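Local coordinates for protein putative Transcriptional Regulator (Rhodococcus sp., PDB 2IA2) that probably binds DNA through a helix-turn-helix domain and regulates transcription, as an IclR-family protein whose C-terminal GAF-like domain may sense an effector, at residues Leu103-Val107 against Asp244-Leu249; His108-Val113 against Ala125-Arg131; Val95-Leu100 against Asp255-Leu260. One frame throughout, in Å; residues are numbered along the deposited sequence.

Contact 1: residues Leu103-Val107 against Asp244-Leu249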
loop_
_atom_site.group_PDB
_atom_site.type_symbol
_atom_site.label_atom_id
_atom_site.label_comp_id
_atom_site.label_asym_id
_atom_site.label_seq_id
_atom_site.Cartn_x
_atom_site.Cartn_y
_atom_site.Cartn_z
ATOM N N LEU A 103 15.220 -5.202 -15.120
ATOM C CA LEU A 103 15.136 -4.921 -16.545
ATOM C C LEU A 103 16.522 -4.500 -17.065
ATOM O O LEU A 103 17.059 -5.091 -17.974
ATOM C CB LEU A 103 14.090 -3.816 -16.826
ATOM C CG LEU A 103 13.965 -3.399 -18.305
ATOM C CD1 LEU A 103 13.672 -4.658 -19.237
ATOM C CD2 LEU A 103 12.937 -2.280 -18.550
ATOM N N SER A 104 17.091 -3.468 -16.468
ATOM C CA SER A 104 18.409 -2.981 -16.857
ATOM C C SER A 104 19.490 -4.034 -16.863
ATOM O O SER A 104 20.352 -4.050 -17.752
ATOM C CB SER A 104 18.816 -1.758 -16.070
ATOM O OG SER A 104 18.208 -0.596 -16.670
ATOM N N HIS A 105 19.431 -4.931 -15.899
ATOM C CA HIS A 105 20.426 -5.987 -15.789
ATOM C C HIS A 105 20.193 -7.032 -16.855
ATOM O O HIS A 105 21.147 -7.647 -17.321
ATOM C CB HIS A 105 20.432 -6.649 -14.404
ATOM C CG HIS A 105 21.414 -7.771 -14.303
ATOM N ND1 HIS A 105 22.784 -7.569 -14.327
ATOM C CD2 HIS A 105 21.232 -9.118 -14.269
ATOM C CE1 HIS A 105 23.402 -8.741 -14.296
ATOM N NE2 HIS A 105 22.483 -9.696 -14.249
ATOM N N LYS A 106 18.940 -7.234 -17.251
ATOM C CA LYS A 106 18.623 -8.192 -18.305
ATOM C C LYS A 106 19.067 -7.717 -19.713
ATOM O O LYS A 106 19.660 -8.470 -20.452
ATOM C CB LYS A 106 17.119 -8.516 -18.296
ATOM C CG LYS A 106 16.757 -9.566 -19.285
ATOM C CD LYS A 106 15.295 -9.610 -19.427
ATOM C CE LYS A 106 14.910 -10.863 -20.152
ATOM N NZ LYS A 106 13.453 -10.805 -20.477
ATOM N N VAL A 107 18.756 -6.476 -20.076
ATOM C CA VAL A 107 19.020 -5.963 -21.430
ATOM C C VAL A 107 20.253 -5.056 -21.544
ATOM O O VAL A 107 20.643 -4.672 -22.664
ATOM C CB VAL A 107 17.751 -5.226 -22.019
ATOM C CG1 VAL A 107 16.505 -6.148 -21.943
ATOM C CG2 VAL A 107 17.488 -3.838 -21.338
ATOM N N ASP A 244 14.173 -7.672 -29.226
ATOM C CA ASP A 244 15.095 -7.813 -28.109
ATOM C C ASP A 244 14.826 -7.011 -26.819
ATOM O O ASP A 244 15.351 -7.401 -25.796
ATOM C CB ASP A 244 16.533 -7.539 -28.584
ATOM C CG ASP A 244 16.986 -8.526 -29.693
ATOM O OD1 ASP A 244 16.427 -9.682 -29.824
ATOM O OD2 ASP A 244 17.889 -8.110 -30.447
ATOM N N LEU A 245 14.094 -5.889 -26.884
ATOM C CA LEU A 245 13.983 -4.943 -25.776
ATOM C C LEU A 245 12.530 -4.662 -25.444
ATOM O O LEU A 245 12.186 -4.582 -24.270
ATOM C CB LEU A 245 14.652 -3.586 -26.079
ATOM C CG LEU A 245 16.152 -3.600 -26.462
ATOM C CD1 LEU A 245 16.695 -2.178 -26.699
ATOM C CD2 LEU A 245 16.914 -4.311 -25.424
ATOM N N ILE A 246 11.694 -4.458 -26.461
ATOM C CA ILE A 246 10.326 -4.038 -26.197
ATOM C C ILE A 246 9.538 -5.162 -25.458
ATOM O O ILE A 246 8.807 -4.859 -24.567
ATOM C CB ILE A 246 9.609 -3.543 -27.486
ATOM C CG1 ILE A 246 10.209 -2.201 -27.915
ATOM C CG2 ILE A 246 8.024 -3.483 -27.275
ATOM C CD1 ILE A 246 9.832 -1.760 -29.329
ATOM N N PRO A 247 9.722 -6.465 -25.807
ATOM C CA PRO A 247 9.033 -7.532 -25.033
ATOM C C PRO A 247 9.299 -7.475 -23.532
ATOM O O PRO A 247 8.383 -7.633 -22.741
ATOM C CB PRO A 247 9.624 -8.830 -25.627
ATOM C CG PRO A 247 9.936 -8.426 -27.079
ATOM C CD PRO A 247 10.512 -7.041 -26.927
ATOM N N SER A 248 10.549 -7.256 -23.152
ATOM C CA SER A 248 10.904 -7.147 -21.737
ATOM C C SER A 248 10.327 -5.895 -21.119
ATOM O O SER A 248 9.841 -5.942 -20.018
ATOM C CB SER A 248 12.435 -7.166 -21.578
ATOM O OG SER A 248 12.905 -8.408 -22.016
ATOM N N LEU A 249 10.397 -4.775 -21.843
ATOM C CA LEU A 249 9.798 -3.512 -21.383
ATOM C C LEU A 249 8.290 -3.702 -21.040
ATOM O O LEU A 249 7.815 -3.252 -20.000
ATOM C CB LEU A 249 10.029 -2.429 -22.447
ATOM C CG LEU A 249 9.329 -1.087 -22.134
ATOM C CD1 LEU A 249 9.887 -0.479 -20.887
ATOM C CD2 LEU A 249 9.463 -0.135 -23.276
#
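Leu103 sits at the last turns of helix 92-107 and sends its side chain, in the t,p rotamer, straight at the start of helix 246-264. Its CD1 comes to rest 3.6 Å from CB of Ser248, while its CD2 lies 4.2 Å from CD1 of Leu249. Leu249 has the same conformation, t,p, one of the two leucine rotamers (with m,t) free of syn-pentane clashes. One turn after Leu103, Val107 points the same way; its CB packs 3.6 Å from CD2 of Leu245. Leu245 holds the m,t rotamer, and although its CA-to-CB bond runs sideways, the extended chain swings CD2 back toward the valine. A short beta-branched residue suits this place, since the CA atoms of Val107 and Leu245 are only 6.7 Å apart.

In the GAF-like C-terminal domain of IclR regulators, helices pack on an antiparallel sheet, and here the two helices share such a floor: Leu103, Leu245 and Leu249 all touch Ile229 of strand 223-232, and Met212 of strand 209-217 lies against Leu245 and Leu249. Leu245 itself occupies the N-cap position of helix 246-264, so a residue at the helix boundary also contributes its apolar side chain.

Small Ser248 lets the helices come close, with its CA 7.1 Å from that of Leu103. Its m rotamer presents OG to Lys106, whose four chi angles are all t. Fully stretched, the lysine carries its charge along the exposed border of the leucine and valine packing, and NZ donates a 2.9 Å hydrogen bond to OG of Ser248.

Contact 2: residues His108-Val113 against Ala125-Arg131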
loop_
_atom_site.group_PDB
_atom_site.type_symbol
_atom_site.label_atom_id
_atom_site.label_comp_id
_atom_site.label_asym_id
_atom_site.label_seq_id
_atom_site.Cartn_x
_atom_site.Cartn_y
_atom_site.Cartn_z
ATOM N N HIS A 108 20.863 -4.733 -20.402
ATOM C CA HIS A 108 22.080 -3.922 -20.319
ATOM C C HIS A 108 21.910 -2.562 -20.952
ATOM O O HIS A 108 22.763 -2.120 -21.768
ATOM C CB HIS A 108 23.289 -4.647 -20.957
ATOM C CG HIS A 108 23.534 -5.989 -20.361
ATOM N ND1 HIS A 108 23.881 -6.148 -19.035
ATOM C CD2 HIS A 108 23.380 -7.234 -20.869
ATOM C CE1 HIS A 108 23.970 -7.438 -18.763
ATOM N NE2 HIS A 108 23.671 -8.119 -19.858
ATOM N N GLU A 109 20.800 -1.917 -20.597
ATOM C CA GLU A 109 20.458 -0.587 -21.108
ATOM C C GLU A 109 19.795 0.183 -19.965
ATOM O O GLU A 109 19.134 -0.400 -19.096
ATOM C CB GLU A 109 19.512 -0.642 -22.328
ATOM C CG GLU A 109 19.978 -1.382 -23.608
ATOM C CD GLU A 109 21.279 -0.824 -24.213
ATOM O OE1 GLU A 109 21.652 0.356 -23.960
ATOM O OE2 GLU A 109 21.938 -1.585 -24.949
ATOM N N SER A 110 19.932 1.500 -20.012
ATOM C CA SER A 110 19.232 2.418 -19.105
ATOM C C SER A 110 17.680 2.260 -19.154
ATOM O O SER A 110 17.094 2.180 -20.254
ATOM C CB SER A 110 19.655 3.863 -19.484
ATOM O OG SER A 110 18.703 4.866 -19.092
ATOM N N SER A 111 17.041 2.189 -17.971
ATOM C CA SER A 111 15.565 2.145 -17.827
ATOM C C SER A 111 15.167 3.198 -16.785
ATOM O O SER A 111 15.930 3.420 -15.855
ATOM C CB SER A 111 15.058 0.753 -17.442
ATOM O OG SER A 111 15.577 0.353 -16.174
ATOM N N SER A 112 14.019 3.865 -16.984
ATOM C CA SER A 112 13.550 4.920 -16.126
ATOM C C SER A 112 12.063 4.828 -15.954
ATOM O O SER A 112 11.339 4.191 -16.796
ATOM C CB SER A 112 13.799 6.279 -16.771
ATOM O OG SER A 112 15.177 6.436 -17.117
ATOM N N VAL A 113 11.571 5.547 -14.936
ATOM C CA VAL A 113 10.120 5.736 -14.817
ATOM C C VAL A 113 9.900 7.231 -14.704
ATOM O O VAL A 113 10.644 7.907 -14.013
ATOM C CB VAL A 113 9.524 4.934 -13.600
ATOM C CG1 VAL A 113 8.107 5.424 -13.236
ATOM C CG2 VAL A 113 9.478 3.449 -13.901
ATOM N N ALA A 125 12.488 7.639 -11.216
ATOM C CA ALA A 125 13.326 6.470 -10.858
ATOM C C ALA A 125 14.156 6.179 -12.111
ATOM O O ALA A 125 13.697 6.463 -13.213
ATOM C CB ALA A 125 12.435 5.227 -10.490
ATOM N N ARG A 126 15.373 5.674 -11.935
ATOM C CA ARG A 126 16.185 5.317 -13.067
ATOM C C ARG A 126 17.221 4.317 -12.648
ATOM O O ARG A 126 17.589 4.271 -11.487
ATOM C CB ARG A 126 16.864 6.559 -13.688
ATOM C CG ARG A 126 17.929 7.180 -12.795
ATOM C CD ARG A 126 19.030 7.507 -13.763
ATOM N NE ARG A 126 20.275 8.100 -13.272
ATOM C CZ ARG A 126 21.303 8.344 -14.085
ATOM N NH1 ARG A 126 21.218 8.020 -15.376
ATOM N NH2 ARG A 126 22.420 8.890 -13.625
ATOM N N VAL A 127 17.661 3.490 -13.596
ATOM C CA VAL A 127 18.857 2.649 -13.404
ATOM C C VAL A 127 19.776 2.946 -14.606
ATOM O O VAL A 127 19.363 2.706 -15.739
ATOM C CB VAL A 127 18.470 1.161 -13.382
ATOM C CG1 VAL A 127 19.723 0.289 -13.451
ATOM C CG2 VAL A 127 17.626 0.825 -12.126
ATOM N N PRO A 128 20.964 3.533 -14.386
ATOM C CA PRO A 128 21.949 3.775 -15.466
ATOM C C PRO A 128 22.760 2.502 -15.830
ATOM O O PRO A 128 22.707 1.514 -15.103
ATOM C CB PRO A 128 22.900 4.790 -14.826
ATOM C CG PRO A 128 22.888 4.392 -13.341
ATOM C CD PRO A 128 21.426 4.084 -13.093
ATOM N N VAL A 129 23.481 2.535 -16.947
ATOM C CA VAL A 129 24.485 1.522 -17.267
ATOM C C VAL A 129 25.887 2.159 -17.173
ATOM O O VAL A 129 26.032 3.376 -17.237
ATOM C CB VAL A 129 24.213 0.871 -18.658
ATOM C CG1 VAL A 129 22.964 0.003 -18.571
ATOM C CG2 VAL A 129 24.095 1.926 -19.745
ATOM N N SER A 130 26.918 1.353 -16.943
ATOM C CA SER A 130 28.242 1.893 -16.881
ATOM C C SER A 130 28.807 1.852 -18.289
ATOM O O SER A 130 29.405 0.856 -18.679
ATOM C CB SER A 130 29.131 1.051 -15.973
ATOM O OG SER A 130 28.525 0.941 -14.704
ATOM N N ARG A 131 28.617 2.908 -19.070
ATOM C CA ARG A 131 29.285 2.966 -20.356
ATOM C C ARG A 131 29.847 4.362 -20.476
ATOM O O ARG A 131 29.523 5.216 -19.659
ATOM C CB ARG A 131 28.325 2.571 -21.485
ATOM C CG ARG A 131 28.088 1.021 -21.557
ATOM C CD ARG A 131 27.673 0.517 -22.917
ATOM N NE ARG A 131 26.387 1.085 -23.290
ATOM C CZ ARG A 131 25.192 0.537 -23.043
ATOM N NH1 ARG A 131 25.081 -0.631 -22.421
ATOM N NH2 ARG A 131 24.103 1.177 -23.444
HETATM O O HOH W 1 19.068 6.363 -16.575
#
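A beta hairpin made by strands 110-117 and 120-127 supplies this contact, together with the chain that leads into one strand and out of the other. The hairpin belongs to the antiparallel sheet of the GAF-like domain. Ser111 and Val127 form a hydrogen-bonded pair, with Ser111 N to Val127 O at 3.3 Å and Val127 N to Ser111 O at 2.8 Å. Val113 and Ala125 form the next: Val113 N reaches Ala125 O at 2.9 Å, while the return bond from Ala125 N to Val113 O is weak at 3.4 Å. Between them, the non-hydrogen-bonded pair Ser112 and Arg126 turns its backbone polar groups outward; Ser112 bonds to Asn228 of the adjoining strand, and Arg126 O accepts from Gln97 NE2.

Small side chains fit the face beneath helix 92-107. Ser111 OG is satisfied there by Ser104 OG, and Val127 packs against the same helix. At the strand edge a water bridges Ser110 OG and Arg126 NH1, 3.0 Å from each, and accepts from the arginine.

Beyond the strands, Val129 points toward the other segment and packs CG1 3.5 Å from C of Glu109, against the backbone of His108-Ser110. His108, with positive phi, ends the helical run and leaves its carbonyl to Arg131. Long and with several N-H donors, the arginine can serve two acceptors. Glu109 OE2 is held by a salt bridge to Arg235 and a hydrogen bond with Tyr236, while OE1 forms a second salt bridge, to Arg131. Both acceptors lie near the guanidinium plane: Arg131 NH1 is 2.8 Å from His108 O, and NH2 is 2.6 Å from Glu109 OE1.

Contact 3: residues Val95-Leu100 against Asp255-Leu260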
loop_
_atom_site.group_PDB
_atom_site.type_symbol
_atom_site.label_atom_id
_atom_site.label_comp_id
_atom_site.label_asym_id
_atom_site.label_seq_id
_atom_site.Cartn_x
_atom_site.Cartn_y
_atom_site.Cartn_z
ATOM N N VAL A 95 8.365 1.244 -5.555
ATOM C CA VAL A 95 7.757 0.058 -6.165
ATOM C C VAL A 95 8.493 -0.293 -7.489
ATOM O O VAL A 95 8.890 -1.455 -7.722
ATOM C CB VAL A 95 6.252 0.238 -6.390
ATOM C CG1 VAL A 95 5.708 -0.858 -7.338
ATOM C CG2 VAL A 95 5.457 0.267 -5.001
ATOM N N ALA A 96 8.723 0.731 -8.307
ATOM C CA ALA A 96 9.416 0.615 -9.599
ATOM C C ALA A 96 10.867 0.186 -9.534
ATOM O O ALA A 96 11.279 -0.618 -10.330
ATOM C CB ALA A 96 9.286 1.914 -10.357
ATOM N N GLN A 97 11.649 0.724 -8.593
ATOM C CA GLN A 97 13.102 0.439 -8.531
ATOM C C GLN A 97 13.559 -1.022 -8.758
ATOM O O GLN A 97 14.349 -1.262 -9.655
ATOM C CB GLN A 97 13.777 1.081 -7.291
ATOM C CG GLN A 97 15.305 1.288 -7.430
ATOM C CD GLN A 97 15.664 2.267 -8.567
ATOM O OE1 GLN A 97 14.967 3.249 -8.803
ATOM N NE2 GLN A 97 16.756 2.016 -9.226
ATOM N N PRO A 98 13.100 -1.994 -7.937
ATOM C CA PRO A 98 13.622 -3.345 -8.151
ATOM C C PRO A 98 13.290 -3.884 -9.560
ATOM O O PRO A 98 14.038 -4.683 -10.101
ATOM C CB PRO A 98 12.952 -4.198 -7.059
ATOM C CG PRO A 98 12.035 -3.316 -6.312
ATOM C CD PRO A 98 12.134 -1.909 -6.810
ATOM N N HIS A 99 12.215 -3.409 -10.149
ATOM C CA HIS A 99 11.823 -3.851 -11.452
ATOM C C HIS A 99 12.687 -3.220 -12.526
ATOM O O HIS A 99 13.053 -3.862 -13.435
ATOM C CB HIS A 99 10.350 -3.585 -11.703
ATOM C CG HIS A 99 9.441 -4.317 -10.776
ATOM N ND1 HIS A 99 9.305 -5.676 -10.787
ATOM C CD2 HIS A 99 8.644 -3.875 -9.793
ATOM C CE1 HIS A 99 8.460 -6.042 -9.855
ATOM N NE2 HIS A 99 8.042 -4.963 -9.237
ATOM N N LEU A 100 13.041 -1.968 -12.353
ATOM C CA LEU A 100 14.040 -1.321 -13.237
ATOM C C LEU A 100 15.370 -1.996 -13.140
ATOM O O LEU A 100 16.054 -2.161 -14.157
ATOM C CB LEU A 100 14.217 0.162 -12.899
ATOM C CG LEU A 100 12.954 1.000 -13.123
ATOM C CD1 LEU A 100 13.308 2.499 -12.905
ATOM C CD2 LEU A 100 12.267 0.733 -14.477
ATOM N N ASP A 255 4.588 -5.922 -14.432
ATOM C CA ASP A 255 5.084 -6.210 -13.082
ATOM C C ASP A 255 4.975 -5.017 -12.131
ATOM O O ASP A 255 4.666 -5.202 -10.967
ATOM C CB ASP A 255 6.569 -6.598 -13.115
ATOM C CG ASP A 255 6.818 -7.918 -13.834
ATOM O OD1 ASP A 255 5.850 -8.676 -14.069
ATOM O OD2 ASP A 255 7.993 -8.200 -14.128
ATOM N N ILE A 256 5.307 -3.820 -12.614
ATOM C CA ILE A 256 5.241 -2.604 -11.792
ATOM C C ILE A 256 3.764 -2.261 -11.465
ATOM O O ILE A 256 3.412 -2.005 -10.295
ATOM C CB ILE A 256 5.990 -1.375 -12.478
ATOM C CG1 ILE A 256 7.497 -1.625 -12.526
ATOM C CG2 ILE A 256 5.740 -0.036 -11.724
ATOM C CD1 ILE A 256 8.318 -0.549 -13.298
ATOM N N GLU A 257 2.908 -2.321 -12.478
ATOM C CA GLU A 257 1.450 -2.162 -12.304
ATOM C C GLU A 257 0.877 -3.052 -11.226
ATOM O O GLU A 257 0.074 -2.607 -10.423
ATOM C CB GLU A 257 0.702 -2.547 -13.586
ATOM C CG GLU A 257 0.802 -1.462 -14.573
ATOM C CD GLU A 257 0.010 -1.757 -15.854
ATOM O OE1 GLU A 257 -0.390 -2.924 -16.073
ATOM O OE2 GLU A 257 -0.185 -0.817 -16.635
ATOM N N GLN A 258 1.268 -4.315 -11.261
ATOM C CA GLN A 258 0.663 -5.302 -10.396
ATOM C C GLN A 258 1.095 -4.998 -8.969
ATOM O O GLN A 258 0.287 -5.058 -8.076
ATOM C CB GLN A 258 1.103 -6.706 -10.749
ATOM C CG GLN A 258 0.529 -7.186 -12.046
ATOM C CD GLN A 258 0.784 -8.651 -12.267
ATOM O OE1 GLN A 258 1.388 -9.341 -11.419
ATOM N NE2 GLN A 258 0.318 -9.149 -13.396
ATOM N N ASP A 259 2.367 -4.647 -8.771
ATOM C CA ASP A 259 2.869 -4.312 -7.420
ATOM C C ASP A 259 2.228 -3.037 -6.900
ATOM O O ASP A 259 1.957 -2.868 -5.708
ATOM C CB ASP A 259 4.423 -4.167 -7.420
ATOM C CG ASP A 259 5.140 -5.511 -7.204
ATOM O OD1 ASP A 259 4.445 -6.531 -6.986
ATOM O OD2 ASP A 259 6.380 -5.530 -7.184
ATOM N N LEU A 260 2.025 -2.106 -7.793
ATOM C CA LEU A 260 1.501 -0.818 -7.379
ATOM C C LEU A 260 0.073 -1.038 -6.923
ATOM O O LEU A 260 -0.373 -0.442 -5.962
ATOM C CB LEU A 260 1.556 0.146 -8.546
ATOM C CG LEU A 260 1.485 1.660 -8.391
ATOM C CD1 LEU A 260 2.637 2.250 -7.513
ATOM C CD2 LEU A 260 1.571 2.192 -9.860
HETATM O O HOH W 2 8.159 -3.619 -6.001
HETATM O O HOH W 3 10.128 -7.409 -13.043
#
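Ile256 reaches across from helix 246-264, its CD1 lying 4.0 Å from CB of Ala96 and 4.3 Å from CD2 of Leu100. The small alanine leaves room for the long isoleucine, and the CA atoms of Ala96 and Ile256 approach to 5.7 Å. Val95 widens this centre, with CG2 4.3 Å from CD1 of Leu260 and CG1 3.6 Å from CB of Asp259.

His99 marks the change to polar chemistry. Its CB packs 3.6 Å from CG1 of Ile256 and one ring face covers backbone of Asp255 and Ile256, while the ring edge gives a 2.7 Å hydrogen bond from NE2 to OD2 of Asp259. Two waters complete the border: one donates to Val95 O and Asp259 OD2, the other links His99 ND1 to Asp255 OD2.

The axes of the two segments approach to 9.3 Å at 151°, a roughly antiparallel helix pair packed on the sheet of the IclR C-terminal, GAF-like domain.

How the contacts relate
Contacts 1 and 3 join the same two helices, 92-107 and 246-264, with centres about 14 Å apart, whereas contact 2 belongs to the sheet beneath them and is nested in the chain loops that both close. Contacts 1 and 2 are largely buried; contact 3 is partly so, and there Asp259 also packs on Pro77 of the second subunit. Each helix contact has an apolar centre and a single direct side-chain hydrogen bond, lysine to serine in contact 1 and histidine to aspartate in contact 3. Contact 2 instead relies on backbone pairing and a salt bridge. Ser104 ties contact 1 to Glu109 and Ser111, and Gln97 ties contact 3 to Arg126.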